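Local coordinates for phosphatase (Thermotoga maritima, PDB 1NF2), which probably acts as a magnesium-dependent phosphatase of the haloacid dehalogenase (HAD) family, at residues 7-12 with 46-51; 61-66 with 193-198; 86-91 with 138-143; 99-104 with 112-117; 242-247 with 255-260. All coordinates share one frame; numbering follows the deposited sequence.

In the fold
The five contacts show how one chain packs its elements differently with depth. Contacts 1 and 2 are the buried pair: helix 45-55 and helix 191-202 are both packed by residues of the large sheet's strands or their continuations, through aliphatic carbons, and the two contacts touch where T48 meets T62. Contact 5 reaches the same sheet at its outermost strand, 244-245, a surface contact in which a leucine lies over a tyrosine ring; L258 of its helix reaches F7 of contact 1. Contacts 3 and 4 belong to the other, six-stranded sheet and its helices, joined by V140 against A104. Partly buried, they mix apolar packing with polar groups, and contact 4 adds aromatic rings and bridging waters.

Contact 1: 7-12 with 46-51; sequences FDLDGT and VSTLNV. With MG (magnesium ion), chain F.
L9 meets the helix 46-51 with one methyl: its CD2 lies 4.0 Å from CG2 of T48, the two side chains crossing at a slant. The same L9 CD2 comes within 4.5 Å of CB of V51, one helical turn further on, so that a single branch rests between two positions on the helix. T48 can offer a methyl because its chi1 of -53° sets CG2 anti to the backbone N and leaves OG1 beside that N, where OG1 is hydrogen-bonded to the carbonyl of M44. On its other flank T48 leans on T62 of strand 62-64, while F39 of strand 36-40 also packs against L9.

Outward from this apolar patch lies the metal site. D8, at the C-terminal side of the strand that begins the HAD core, binds the magnesium ion through OD1 at 2.5 Å; D214 and D10, whose backbone O lies 2.6 Å from the ion, complete the site. D8 OD2 forms a salt bridge with K191, and D10 OD2 one with R43. L9, between D8 and D10 in sequence, points toward helix 45-55 and meets it through aliphatic carbons alone, leaving both carboxylates to the ion and their basic partners.

Contact 2: 61-66 with 193-198; sequences PTIAYN and KALRFL
I63 carries its CG2 anti to the backbone N (chi1 -65°) and its CD1 at the end of an extended branch (chi2 179°), a pair of torsions that sends two methyls to the helix 193-198. CG2 presses on CB of A194 at 3.7 Å. CD1 reaches past that methyl to the next residue, 3.7 Å from the backbone N of L195 and 4.0 Å from its CB, so it lies against the helix backbone as much as against a side chain. A194 is small enough to let this happen: the CA atoms of I63 and A194 are 6.8 Å apart, compared with 8.5 Å for P61 and L198.

The arrangement is helix-on-sheet packing in the alpha/beta core of a HAD hydrolase. Strand 62-64 lies between strands 36-40 and 69-72 of the large sheet, and helix 191-202 covers the face to which P61 and I63 point; T62 turns its side chain from this helix to helix 45-55 instead. At the start of the segment the ring of P61 touches with CB, 4.4 Å from CD2 of L198, a looser meeting than that of I63. Neighbours close in around these carbons: V70 of strand 69-72 touches A194, L72 touches both P61 and L198, and M221 of helix 216-222 packs on I63 and L195.

Contact 3: 86-91 with 138-143; sequences EVAKDI and ELVSKM
K89 and S141 lie where the two helices come nearest, their CA atoms 4.8 Å apart, and touch alongside. The lysine touches with the root of its chain: CG is 3.7 Å from OG of S141 and 4.1 Å from its CB. With CG anti to the backbone N (chi1 -171°) and every later torsion extended, the chain runs outward from that point, and its exposed ammonium end takes no part in the meeting. S141 OG is turned beside its own backbone N (chi1 -64°) and is hydrogen-bonded to the carbonyl of S137, one turn back in its helix, so the hydroxyl is already occupied where the aliphatic part of K89 lies against it.

On the inner side A88 and V140 point at each other. The CB of A88 meets CG1 of V140 at 4.1 Å, one methyl to one methyl, and the small residues A88 and S141 help the backbones to approach so closely. Where K89 borders solvent, this second pair is buried. Helix 85-95 thus packs on helix 136-143, which in turn meets the six-stranded sheet, V140 turning its other methyl to A104 of strand 102-105, while I106 touches V140 and I83 touches A88 in the adjoining loops.

Contact 4: 99-104 with 112-117; sequences NVHWQA and SEKDNE
The base of this contact is a beta hairpin of the six-stranded sheet, strands 102-105 and 110-112, from which the chain runs on through a loop to helix 117-125. Q103 and S112 form an antiparallel non-hydrogen-bonded pair, their CA atoms 4.2 Å apart and both side chains on the face covered by I119 of that helix. Beyond this pair the strands give way to side chains and water. One water receives the N-H of K114, donates to the carbonyl of W102 and also bonds to S112 OG; another donates to V100 O and accepts from K114 NZ at 2.6 Å, linking the lysine's end to the backbone of 99-104.

The H101 ring has the N116 amide over one face, the planes only 25° apart and one terminal atom of the amide 3.6 Å above the ring's centre. At its edge, near the ring plane, CD of K114 is 4.4 Å from CE1 of H101. With an alanine in place of H101, the N116 amide would probably lose the flat surface it lies on and be freer to turn. W102 has CG between its backbone N and carbonyl carbon (chi1 61°), and its ring crosses the carboxylate of E113 with the planes 64° apart. E113 OE1, salt-bridged to K96, lies 3.3 Å from CZ2 of W102, and E113 OE2 lies 3.1 Å from its NE1.

Contact 5: 242-247 with 255-260; sequences SDIVTL and SYVLER
L247 starts toward Y256 and meets it with successive atoms, on the edge-strand side of the HAD core, where strand 244-245 closes the large sheet and helix 253-258 packs back on it. From CB the chain turns with CG beside the backbone N (chi1 -60°), which brings CG over one face of the Y256 ring in a CH-pi contact, 4.1 Å from the centroid and 23° off the normal. Beyond it CD1 slides to the ring's near rim, 3.5 Å from CD2 of Y256, and the two side chains cross at about a right angle. Cut back to an alanine, L247 would lose CG and both methyls, which is likely to uncover that face of the Y256 ring and leave it freer to swing.

Next to this pair, T246 is the buried residue of the contact. V257 points one methyl, CG2, at both I244 and T246, and its approach to CG2 of I244 is 4.0 Å. V229 of strand 227-230 packs on V257 and T246 from the next strand. T246 sets OG1 anti to its backbone N (chi1 -175°), where it is hydrogen-bonded to the carbonyl of G253 in the first turn of the helix, and the same OG1 passes CB of Y256 at 3.6 Å. Packing is tight at V257, whose CG2 stands just 3.3 Å from CB of T246.

Contact 1: 7-12 with 46-51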
# COMPACT_ATOMS: atom_id res chain seq x y z
N PHE A 7 2.55 11.10 1.21
CA PHE A 7 2.70 10.52 2.54
C PHE A 7 2.36 9.04 2.62
O PHE A 7 1.28 8.62 2.19
CB PHE A 7 1.78 11.23 3.54
CG PHE A 7 1.90 12.72 3.57
CD1 PHE A 7 2.91 13.34 4.30
CD2 PHE A 7 0.98 13.52 2.89
CE1 PHE A 7 3.00 14.74 4.37
CE2 PHE A 7 1.06 14.92 2.95
CZ PHE A 7 2.08 15.53 3.69
N ASP A 8 3.26 8.24 3.18
CA ASP A 8 2.94 6.83 3.39
C ASP A 8 2.06 6.93 4.64
O ASP A 8 2.14 7.94 5.36
CB ASP A 8 4.20 6.02 3.69
CG ASP A 8 3.94 4.51 3.82
OD1 ASP A 8 4.91 3.75 4.01
OD2 ASP A 8 2.77 4.09 3.74
N LEU A 9 1.22 5.94 4.89
CA LEU A 9 0.36 5.95 6.07
C LEU A 9 1.05 5.29 7.27
O LEU A 9 1.57 5.99 8.14
CB LEU A 9 -0.97 5.25 5.77
CG LEU A 9 -2.21 6.13 5.57
CD1 LEU A 9 -1.86 7.35 4.75
CD2 LEU A 9 -3.30 5.33 4.89
N ASP A 10 1.05 3.96 7.30
CA ASP A 10 1.68 3.22 8.39
C ASP A 10 3.13 3.66 8.61
O ASP A 10 3.86 3.93 7.65
CB ASP A 10 1.63 1.71 8.10
CG ASP A 10 0.22 1.14 8.21
OD1 ASP A 10 -0.21 0.82 9.33
OD2 ASP A 10 -0.47 1.04 7.17
N GLY A 11 3.53 3.74 9.88
CA GLY A 11 4.88 4.14 10.24
C GLY A 11 5.28 5.54 9.81
O GLY A 11 6.43 5.94 10.03
N THR A 12 4.34 6.29 9.25
CA THR A 12 4.62 7.64 8.74
C THR A 12 3.61 8.69 9.22
O THR A 12 3.86 9.37 10.21
CB THR A 12 4.66 7.58 7.20
OG1 THR A 12 5.61 6.58 6.80
CG2 THR A 12 5.05 8.93 6.59
N VAL A 46 -10.13 0.84 -0.19
CA VAL A 46 -11.19 1.26 0.72
C VAL A 46 -10.65 1.66 2.08
O VAL A 46 -11.09 2.65 2.66
CB VAL A 46 -12.26 0.16 0.91
CG1 VAL A 46 -13.17 0.12 -0.28
CG2 VAL A 46 -11.59 -1.19 1.13
N SER A 47 -9.71 0.88 2.60
CA SER A 47 -9.12 1.18 3.90
C SER A 47 -8.42 2.53 3.86
O SER A 47 -8.50 3.32 4.82
CB SER A 47 -8.11 0.10 4.30
OG SER A 47 -8.72 -1.18 4.34
N THR A 48 -7.75 2.80 2.75
CA THR A 48 -7.01 4.05 2.60
C THR A 48 -7.96 5.24 2.43
O THR A 48 -7.77 6.27 3.07
CB THR A 48 -6.05 3.95 1.39
OG1 THR A 48 -5.23 2.78 1.53
CG2 THR A 48 -5.15 5.20 1.31
N LEU A 49 -8.98 5.09 1.60
CA LEU A 49 -9.93 6.18 1.39
C LEU A 49 -10.70 6.47 2.68
O LEU A 49 -11.14 7.59 2.91
CB LEU A 49 -10.91 5.84 0.26
CG LEU A 49 -10.32 5.56 -1.12
CD1 LEU A 49 -11.44 5.28 -2.10
CD2 LEU A 49 -9.49 6.74 -1.59
N ASN A 50 -10.87 5.44 3.51
CA ASN A 50 -11.60 5.59 4.76
C ASN A 50 -10.84 6.43 5.78
O ASN A 50 -11.44 7.13 6.58
CB ASN A 50 -11.95 4.22 5.36
CG ASN A 50 -13.19 3.61 4.72
OD1 ASN A 50 -13.87 4.24 3.92
ND2 ASN A 50 -13.49 2.37 5.10
N VAL A 51 -9.51 6.34 5.75
CA VAL A 51 -8.69 7.13 6.66
C VAL A 51 -8.78 8.58 6.21
O VAL A 51 -8.91 9.50 7.02
CB VAL A 51 -7.22 6.66 6.63
CG1 VAL A 51 -6.33 7.68 7.34
CG2 VAL A 51 -7.09 5.32 7.31
MG MG F . 4.92 2.21 5.98

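Contact 2: 61-66 with 193-198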
# COMPACT_ATOMS: atom_id res chain seq x y z
N PRO A 61 -5.75 12.11 -4.30
CA PRO A 61 -5.15 11.18 -5.26
C PRO A 61 -4.55 10.11 -4.33
O PRO A 61 -3.91 10.44 -3.33
CB PRO A 61 -4.09 12.04 -5.93
CG PRO A 61 -4.77 13.39 -6.00
CD PRO A 61 -5.40 13.50 -4.62
N THR A 62 -4.78 8.84 -4.64
CA THR A 62 -4.30 7.79 -3.77
C THR A 62 -3.59 6.60 -4.43
O THR A 62 -3.98 6.15 -5.51
CB THR A 62 -5.50 7.26 -2.93
OG1 THR A 62 -6.00 8.32 -2.10
CG2 THR A 62 -5.08 6.08 -2.05
N ILE A 63 -2.54 6.12 -3.76
CA ILE A 63 -1.79 4.96 -4.21
C ILE A 63 -2.08 3.90 -3.15
O ILE A 63 -1.77 4.09 -1.97
CB ILE A 63 -0.27 5.24 -4.30
CG1 ILE A 63 0.01 6.30 -5.37
CG2 ILE A 63 0.49 3.95 -4.65
CD1 ILE A 63 1.47 6.66 -5.51
N ALA A 64 -2.69 2.80 -3.57
CA ALA A 64 -3.06 1.70 -2.68
C ALA A 64 -2.44 0.36 -3.12
O ALA A 64 -1.84 0.28 -4.19
CB ALA A 64 -4.59 1.59 -2.64
N TYR A 65 -2.59 -0.67 -2.30
CA TYR A 65 -2.04 -1.99 -2.61
C TYR A 65 -0.58 -1.90 -3.03
O TYR A 65 -0.13 -2.61 -3.93
CB TYR A 65 -2.84 -2.66 -3.73
CG TYR A 65 -4.21 -3.14 -3.32
CD1 TYR A 65 -4.37 -4.30 -2.57
CD2 TYR A 65 -5.35 -2.43 -3.68
CE1 TYR A 65 -5.65 -4.75 -2.19
CE2 TYR A 65 -6.62 -2.87 -3.31
CZ TYR A 65 -6.77 -4.03 -2.57
OH TYR A 65 -8.03 -4.46 -2.23
N ASN A 66 0.16 -1.00 -2.38
CA ASN A 66 1.58 -0.81 -2.65
C ASN A 66 1.93 -0.56 -4.13
O ASN A 66 2.94 -1.04 -4.63
CB ASN A 66 2.36 -2.03 -2.13
CG ASN A 66 3.86 -1.81 -2.14
OD1 ASN A 66 4.33 -0.75 -1.72
ND2 ASN A 66 4.61 -2.80 -2.60
N LYS A 193 6.64 3.16 -9.18
CA LYS A 193 6.07 3.13 -10.52
C LYS A 193 4.71 3.79 -10.49
O LYS A 193 4.33 4.51 -11.43
CB LYS A 193 5.93 1.69 -11.03
CG LYS A 193 7.23 1.01 -11.44
CD LYS A 193 6.94 -0.22 -12.30
CE LYS A 193 8.21 -0.93 -12.75
NZ LYS A 193 8.95 -1.50 -11.59
N ALA A 194 3.96 3.55 -9.42
CA ALA A 194 2.65 4.16 -9.31
C ALA A 194 2.76 5.70 -9.22
O ALA A 194 1.99 6.41 -9.85
CB ALA A 194 1.91 3.61 -8.09
N LEU A 195 3.73 6.19 -8.45
CA LEU A 195 3.90 7.63 -8.30
C LEU A 195 4.37 8.27 -9.61
O LEU A 195 3.95 9.36 -9.96
CB LEU A 195 4.90 7.98 -7.18
CG LEU A 195 5.15 9.49 -6.98
CD1 LEU A 195 3.82 10.20 -6.76
CD2 LEU A 195 6.09 9.74 -5.82
N ARG A 196 5.26 7.57 -10.32
CA ARG A 196 5.76 8.08 -11.59
C ARG A 196 4.61 8.19 -12.59
O ARG A 196 4.53 9.15 -13.35
CB ARG A 196 6.83 7.14 -12.16
CG ARG A 196 7.59 7.75 -13.32
CD ARG A 196 8.15 6.68 -14.22
NE ARG A 196 9.15 5.84 -13.58
CZ ARG A 196 9.37 4.57 -13.91
NH1 ARG A 196 8.65 3.99 -14.86
NH2 ARG A 196 10.32 3.87 -13.29
N PHE A 197 3.72 7.20 -12.56
CA PHE A 197 2.56 7.16 -13.44
C PHE A 197 1.63 8.34 -13.13
O PHE A 197 1.11 9.01 -14.03
CB PHE A 197 1.81 5.84 -13.21
CG PHE A 197 0.56 5.70 -14.03
CD1 PHE A 197 0.61 5.17 -15.31
CD2 PHE A 197 -0.67 6.10 -13.51
CE1 PHE A 197 -0.55 5.04 -16.07
CE2 PHE A 197 -1.84 5.98 -14.26
CZ PHE A 197 -1.78 5.44 -15.54
N LEU A 198 1.40 8.56 -11.84
CA LEU A 198 0.54 9.64 -11.37
C LEU A 198 1.13 10.98 -11.83
O LEU A 198 0.40 11.87 -12.27
CB LEU A 198 0.46 9.60 -9.85
CG LEU A 198 -0.35 10.71 -9.20
CD1 LEU A 198 -1.79 10.70 -9.72
CD2 LEU A 198 -0.31 10.52 -7.70

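Contact 3: 86-91 with 138-143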
# COMPACT_ATOMS: atom_id res chain seq x y z
N GLU A 86 -5.32 -15.78 -16.06
CA GLU A 86 -4.66 -17.00 -16.52
C GLU A 86 -3.66 -17.48 -15.48
O GLU A 86 -3.81 -18.57 -14.93
CB GLU A 86 -3.96 -16.76 -17.85
CG GLU A 86 -4.91 -16.60 -19.02
CD GLU A 86 -5.89 -17.75 -19.13
OE1 GLU A 86 -5.44 -18.91 -19.27
OE2 GLU A 86 -7.12 -17.50 -19.07
N VAL A 87 -2.64 -16.68 -15.22
CA VAL A 87 -1.64 -17.04 -14.23
C VAL A 87 -2.36 -17.26 -12.89
O VAL A 87 -1.95 -18.08 -12.08
CB VAL A 87 -0.59 -15.92 -14.07
CG1 VAL A 87 0.26 -16.17 -12.84
CG2 VAL A 87 0.29 -15.87 -15.31
N ALA A 88 -3.44 -16.51 -12.68
CA ALA A 88 -4.21 -16.63 -11.46
C ALA A 88 -4.87 -18.00 -11.40
O ALA A 88 -4.86 -18.66 -10.36
CB ALA A 88 -5.27 -15.54 -11.40
N LYS A 89 -5.45 -18.41 -12.52
CA LYS A 89 -6.11 -19.71 -12.60
C LYS A 89 -5.08 -20.81 -12.38
O LYS A 89 -5.33 -21.75 -11.62
CB LYS A 89 -6.79 -19.89 -13.95
CG LYS A 89 -7.68 -21.13 -14.02
CD LYS A 89 -8.47 -21.19 -15.32
CE LYS A 89 -9.44 -22.37 -15.33
NZ LYS A 89 -10.26 -22.41 -16.57
N ASP A 90 -3.93 -20.69 -13.03
CA ASP A 90 -2.86 -21.67 -12.89
C ASP A 90 -2.39 -21.81 -11.45
O ASP A 90 -2.13 -22.92 -10.97
CB ASP A 90 -1.65 -21.28 -13.74
CG ASP A 90 -1.83 -21.60 -15.20
OD1 ASP A 90 -0.85 -21.47 -15.96
OD2 ASP A 90 -2.96 -21.97 -15.59
N ILE A 91 -2.28 -20.68 -10.75
CA ILE A 91 -1.83 -20.68 -9.37
C ILE A 91 -2.84 -21.36 -8.46
O ILE A 91 -2.47 -22.14 -7.59
CB ILE A 91 -1.56 -19.24 -8.87
CG1 ILE A 91 -0.36 -18.65 -9.62
CG2 ILE A 91 -1.31 -19.24 -7.36
CD1 ILE A 91 -0.06 -17.20 -9.27
N GLU A 138 -13.84 -20.01 -8.65
CA GLU A 138 -14.50 -19.52 -9.85
C GLU A 138 -14.47 -18.00 -9.92
O GLU A 138 -14.26 -17.41 -11.00
CB GLU A 138 -15.96 -20.00 -9.92
CG GLU A 138 -16.79 -19.24 -10.96
CD GLU A 138 -18.18 -19.83 -11.20
OE1 GLU A 138 -18.89 -20.11 -10.22
OE2 GLU A 138 -18.56 -19.99 -12.38
N LEU A 139 -14.67 -17.36 -8.78
CA LEU A 139 -14.67 -15.91 -8.68
C LEU A 139 -13.34 -15.37 -9.24
O LEU A 139 -13.33 -14.51 -10.13
CB LEU A 139 -14.84 -15.50 -7.21
CG LEU A 139 -15.37 -14.10 -6.87
CD1 LEU A 139 -16.74 -13.95 -7.47
CD2 LEU A 139 -15.46 -13.90 -5.37
N VAL A 140 -12.23 -15.88 -8.72
CA VAL A 140 -10.91 -15.46 -9.15
C VAL A 140 -10.61 -15.85 -10.59
O VAL A 140 -10.27 -15.00 -11.41
CB VAL A 140 -9.80 -16.06 -8.26
CG1 VAL A 140 -8.43 -15.67 -8.79
CG2 VAL A 140 -9.97 -15.57 -6.83
N SER A 141 -10.73 -17.14 -10.88
CA SER A 141 -10.45 -17.66 -12.21
C SER A 141 -11.15 -16.90 -13.33
O SER A 141 -10.73 -16.96 -14.49
CB SER A 141 -10.83 -19.14 -12.29
OG SER A 141 -10.02 -19.91 -11.40
N LYS A 142 -12.22 -16.19 -13.00
CA LYS A 142 -12.97 -15.44 -14.00
C LYS A 142 -13.03 -13.93 -13.78
O LYS A 142 -13.50 -13.19 -14.65
CB LYS A 142 -14.39 -16.01 -14.09
CG LYS A 142 -15.41 -15.08 -14.75
CD LYS A 142 -16.66 -15.81 -15.19
CE LYS A 142 -16.40 -16.65 -16.43
NZ LYS A 142 -17.66 -17.18 -17.02
N MET A 143 -12.54 -13.45 -12.65
CA MET A 143 -12.60 -12.02 -12.39
C MET A 143 -11.24 -11.38 -12.17
O MET A 143 -11.11 -10.15 -12.24
CB MET A 143 -13.50 -11.76 -11.19
CG MET A 143 -14.11 -10.38 -11.14
SD MET A 143 -15.86 -10.49 -10.74
CE MET A 143 -15.79 -11.68 -9.48

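Contact 4: 99-104 with 112-117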
# COMPACT_ATOMS: atom_id res chain seq x y z
N ASN A 99 -4.10 -28.47 -0.32
CA ASN A 99 -4.91 -28.17 0.86
C ASN A 99 -4.29 -27.12 1.77
O ASN A 99 -3.63 -27.44 2.76
CB ASN A 99 -5.17 -29.45 1.67
CG ASN A 99 -6.53 -30.05 1.37
OD1 ASN A 99 -6.76 -30.58 0.28
ND2 ASN A 99 -7.44 -29.95 2.33
N VAL A 100 -4.51 -25.85 1.41
CA VAL A 100 -4.00 -24.72 2.17
C VAL A 100 -5.13 -23.74 2.45
O VAL A 100 -6.26 -23.92 1.98
CB VAL A 100 -2.91 -23.97 1.38
CG1 VAL A 100 -1.74 -24.90 1.10
CG2 VAL A 100 -3.50 -23.45 0.08
N HIS A 101 -4.84 -22.71 3.23
CA HIS A 101 -5.83 -21.69 3.55
C HIS A 101 -5.47 -20.42 2.79
O HIS A 101 -4.55 -19.70 3.15
CB HIS A 101 -5.87 -21.45 5.06
CG HIS A 101 -6.43 -22.60 5.84
ND1 HIS A 101 -7.71 -23.07 5.65
CD2 HIS A 101 -5.88 -23.38 6.80
CE1 HIS A 101 -7.93 -24.09 6.45
NE2 HIS A 101 -6.84 -24.31 7.16
N TRP A 102 -6.21 -20.17 1.72
CA TRP A 102 -5.96 -19.01 0.90
C TRP A 102 -7.16 -18.08 0.81
O TRP A 102 -8.30 -18.51 0.96
CB TRP A 102 -5.55 -19.43 -0.51
CG TRP A 102 -6.59 -20.23 -1.22
CD1 TRP A 102 -6.93 -21.53 -0.99
CD2 TRP A 102 -7.44 -19.78 -2.28
NE1 TRP A 102 -7.93 -21.92 -1.85
CE2 TRP A 102 -8.26 -20.87 -2.65
CE3 TRP A 102 -7.58 -18.56 -2.96
CZ2 TRP A 102 -9.22 -20.77 -3.67
CZ3 TRP A 102 -8.52 -18.46 -3.97
CH2 TRP A 102 -9.33 -19.56 -4.32
N GLN A 103 -6.86 -16.81 0.56
CA GLN A 103 -7.86 -15.76 0.44
C GLN A 103 -7.50 -14.94 -0.80
O GLN A 103 -6.37 -14.99 -1.28
CB GLN A 103 -7.83 -14.89 1.69
CG GLN A 103 -6.43 -14.49 2.12
CD GLN A 103 -6.43 -13.76 3.45
OE1 GLN A 103 -6.91 -14.28 4.46
NE2 GLN A 103 -5.88 -12.55 3.46
N ALA A 104 -8.46 -14.19 -1.32
CA ALA A 104 -8.20 -13.39 -2.51
C ALA A 104 -8.75 -11.98 -2.41
O ALA A 104 -9.82 -11.75 -1.84
CB ALA A 104 -8.79 -14.09 -3.74
N SER A 112 -12.42 -15.28 1.43
CA SER A 112 -11.75 -16.45 1.98
C SER A 112 -12.62 -17.65 1.65
O SER A 112 -13.85 -17.58 1.74
CB SER A 112 -11.59 -16.33 3.50
OG SER A 112 -10.81 -17.41 4.00
N GLU A 113 -11.99 -18.74 1.26
CA GLU A 113 -12.73 -19.95 0.90
C GLU A 113 -13.49 -20.52 2.09
O GLU A 113 -14.66 -20.87 1.98
CB GLU A 113 -11.78 -21.01 0.35
CG GLU A 113 -12.22 -21.59 -0.98
CD GLU A 113 -11.29 -22.68 -1.46
OE1 GLU A 113 -11.41 -23.06 -2.64
OE2 GLU A 113 -10.46 -23.16 -0.66
N LYS A 114 -12.81 -20.61 3.23
CA LYS A 114 -13.41 -21.17 4.44
C LYS A 114 -13.32 -20.18 5.60
O LYS A 114 -12.33 -19.45 5.72
CB LYS A 114 -12.69 -22.47 4.80
CG LYS A 114 -12.56 -23.45 3.65
CD LYS A 114 -11.58 -24.56 3.96
CE LYS A 114 -11.34 -25.45 2.75
NZ LYS A 114 -10.33 -26.50 3.04
N ASP A 115 -14.34 -20.15 6.45
CA ASP A 115 -14.35 -19.24 7.59
C ASP A 115 -13.67 -19.89 8.79
O ASP A 115 -14.34 -20.34 9.72
CB ASP A 115 -15.78 -18.85 7.96
CG ASP A 115 -15.83 -17.67 8.93
OD1 ASP A 115 -16.95 -17.26 9.31
OD2 ASP A 115 -14.76 -17.16 9.32
N ASN A 116 -12.35 -19.94 8.76
CA ASN A 116 -11.58 -20.53 9.84
C ASN A 116 -10.93 -19.48 10.75
O ASN A 116 -11.14 -18.28 10.58
CB ASN A 116 -10.51 -21.46 9.27
CG ASN A 116 -9.68 -20.80 8.19
OD1 ASN A 116 -10.21 -20.29 7.20
ND2 ASN A 116 -8.37 -20.80 8.38
N GLU A 117 -10.14 -19.95 11.70
CA GLU A 117 -9.45 -19.09 12.66
C GLU A 117 -8.33 -18.28 12.03
O GLU A 117 -8.02 -17.18 12.49
CB GLU A 117 -8.89 -19.94 13.80
CG GLU A 117 -9.92 -20.84 14.48
CD GLU A 117 -10.37 -21.99 13.59
OE1 GLU A 117 -11.40 -22.62 13.92
OE2 GLU A 117 -9.70 -22.27 12.58
O HOH W 1 -7.90 -26.60 2.10
O HOH W 2 -9.73 -20.33 3.17

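Contact 5: 242-247 with 255-260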
# COMPACT_ATOMS: atom_id res chain seq x y z
N SER A 242 17.46 9.31 2.30
CA SER A 242 16.66 10.51 2.48
C SER A 242 17.52 11.76 2.49
O SER A 242 18.75 11.68 2.49
CB SER A 242 15.90 10.45 3.81
OG SER A 242 16.79 10.70 4.89
N ASP A 243 16.87 12.91 2.53
CA ASP A 243 17.57 14.19 2.61
C ASP A 243 17.54 14.65 4.06
O ASP A 243 18.53 15.17 4.58
CB ASP A 243 16.87 15.24 1.75
CG ASP A 243 17.07 15.01 0.28
OD1 ASP A 243 18.24 15.01 -0.15
OD2 ASP A 243 16.05 14.83 -0.43
N ILE A 244 16.40 14.42 4.70
CA ILE A 244 16.18 14.82 6.09
C ILE A 244 15.51 13.69 6.85
O ILE A 244 14.65 13.00 6.32
CB ILE A 244 15.22 16.05 6.17
CG1 ILE A 244 15.71 17.18 5.26
CG2 ILE A 244 15.12 16.52 7.62
CD1 ILE A 244 17.03 17.79 5.67
N VAL A 245 15.90 13.51 8.11
CA VAL A 245 15.27 12.49 8.95
C VAL A 245 14.56 13.27 10.07
O VAL A 245 15.19 13.86 10.94
CB VAL A 245 16.30 11.49 9.52
CG1 VAL A 245 17.54 12.22 9.93
CG2 VAL A 245 15.71 10.74 10.72
N THR A 246 13.24 13.27 10.00
CA THR A 246 12.42 13.99 10.95
C THR A 246 12.19 13.16 12.20
O THR A 246 12.94 12.21 12.47
CB THR A 246 11.07 14.38 10.28
OG1 THR A 246 10.30 15.20 11.17
CG2 THR A 246 10.27 13.12 9.90
N LEU A 247 11.18 13.53 12.97
CA LEU A 247 10.86 12.82 14.19
C LEU A 247 10.15 11.51 13.86
O LEU A 247 9.96 11.14 12.70
CB LEU A 247 9.96 13.67 15.08
CG LEU A 247 10.53 15.01 15.55
CD1 LEU A 247 9.52 15.71 16.44
CD2 LEU A 247 11.84 14.79 16.29
N SER A 255 4.72 16.79 10.66
CA SER A 255 4.55 18.22 10.91
C SER A 255 5.88 18.91 11.15
O SER A 255 6.13 20.00 10.64
CB SER A 255 3.66 18.47 12.14
OG SER A 255 2.30 18.20 11.87
N TYR A 256 6.73 18.28 11.95
CA TYR A 256 8.02 18.85 12.30
C TYR A 256 8.83 19.35 11.10
O TYR A 256 9.48 20.39 11.18
CB TYR A 256 8.83 17.83 13.10
CG TYR A 256 10.03 18.42 13.81
CD1 TYR A 256 11.27 18.48 13.19
CD2 TYR A 256 9.92 18.90 15.12
CE1 TYR A 256 12.38 19.02 13.85
CE2 TYR A 256 11.02 19.44 15.78
CZ TYR A 256 12.25 19.49 15.14
OH TYR A 256 13.34 20.03 15.79
N VAL A 257 8.78 18.62 9.99
CA VAL A 257 9.51 19.02 8.79
C VAL A 257 8.58 19.76 7.82
O VAL A 257 8.98 20.72 7.16
CB VAL A 257 10.12 17.79 8.05
CG1 VAL A 257 10.51 18.17 6.62
CG2 VAL A 257 11.34 17.29 8.80
N LEU A 258 7.33 19.30 7.76
CA LEU A 258 6.35 19.89 6.89
C LEU A 258 6.20 21.40 7.10
O LEU A 258 6.06 22.16 6.14
CB LEU A 258 5.00 19.20 7.10
CG LEU A 258 3.88 19.48 6.11
CD1 LEU A 258 4.35 19.26 4.67
CD2 LEU A 258 2.71 18.57 6.45
N GLU A 259 6.25 21.83 8.35
CA GLU A 259 6.11 23.25 8.66
C GLU A 259 7.29 24.10 8.21
O GLU A 259 7.16 25.32 8.11
CB GLU A 259 5.89 23.45 10.16
CG GLU A 259 4.77 22.63 10.74
CD GLU A 259 4.50 22.94 12.19
OE1 GLU A 259 5.48 23.08 12.95
OE2 GLU A 259 3.31 23.03 12.57
N ARG A 260 8.44 23.48 7.95
CA ARG A 260 9.62 24.24 7.54
C ARG A 260 9.93 24.23 6.04
O ARG A 260 10.77 25.01 5.57
CB ARG A 260 10.86 23.74 8.30
CG ARG A 260 10.71 23.63 9.83
CD ARG A 260 10.00 24.84 10.48
NE ARG A 260 10.61 26.13 10.15
CZ ARG A 260 10.16 27.30 10.62
NH1 ARG A 260 9.11 27.33 11.43
NH2 ARG A 260 10.76 28.44 10.27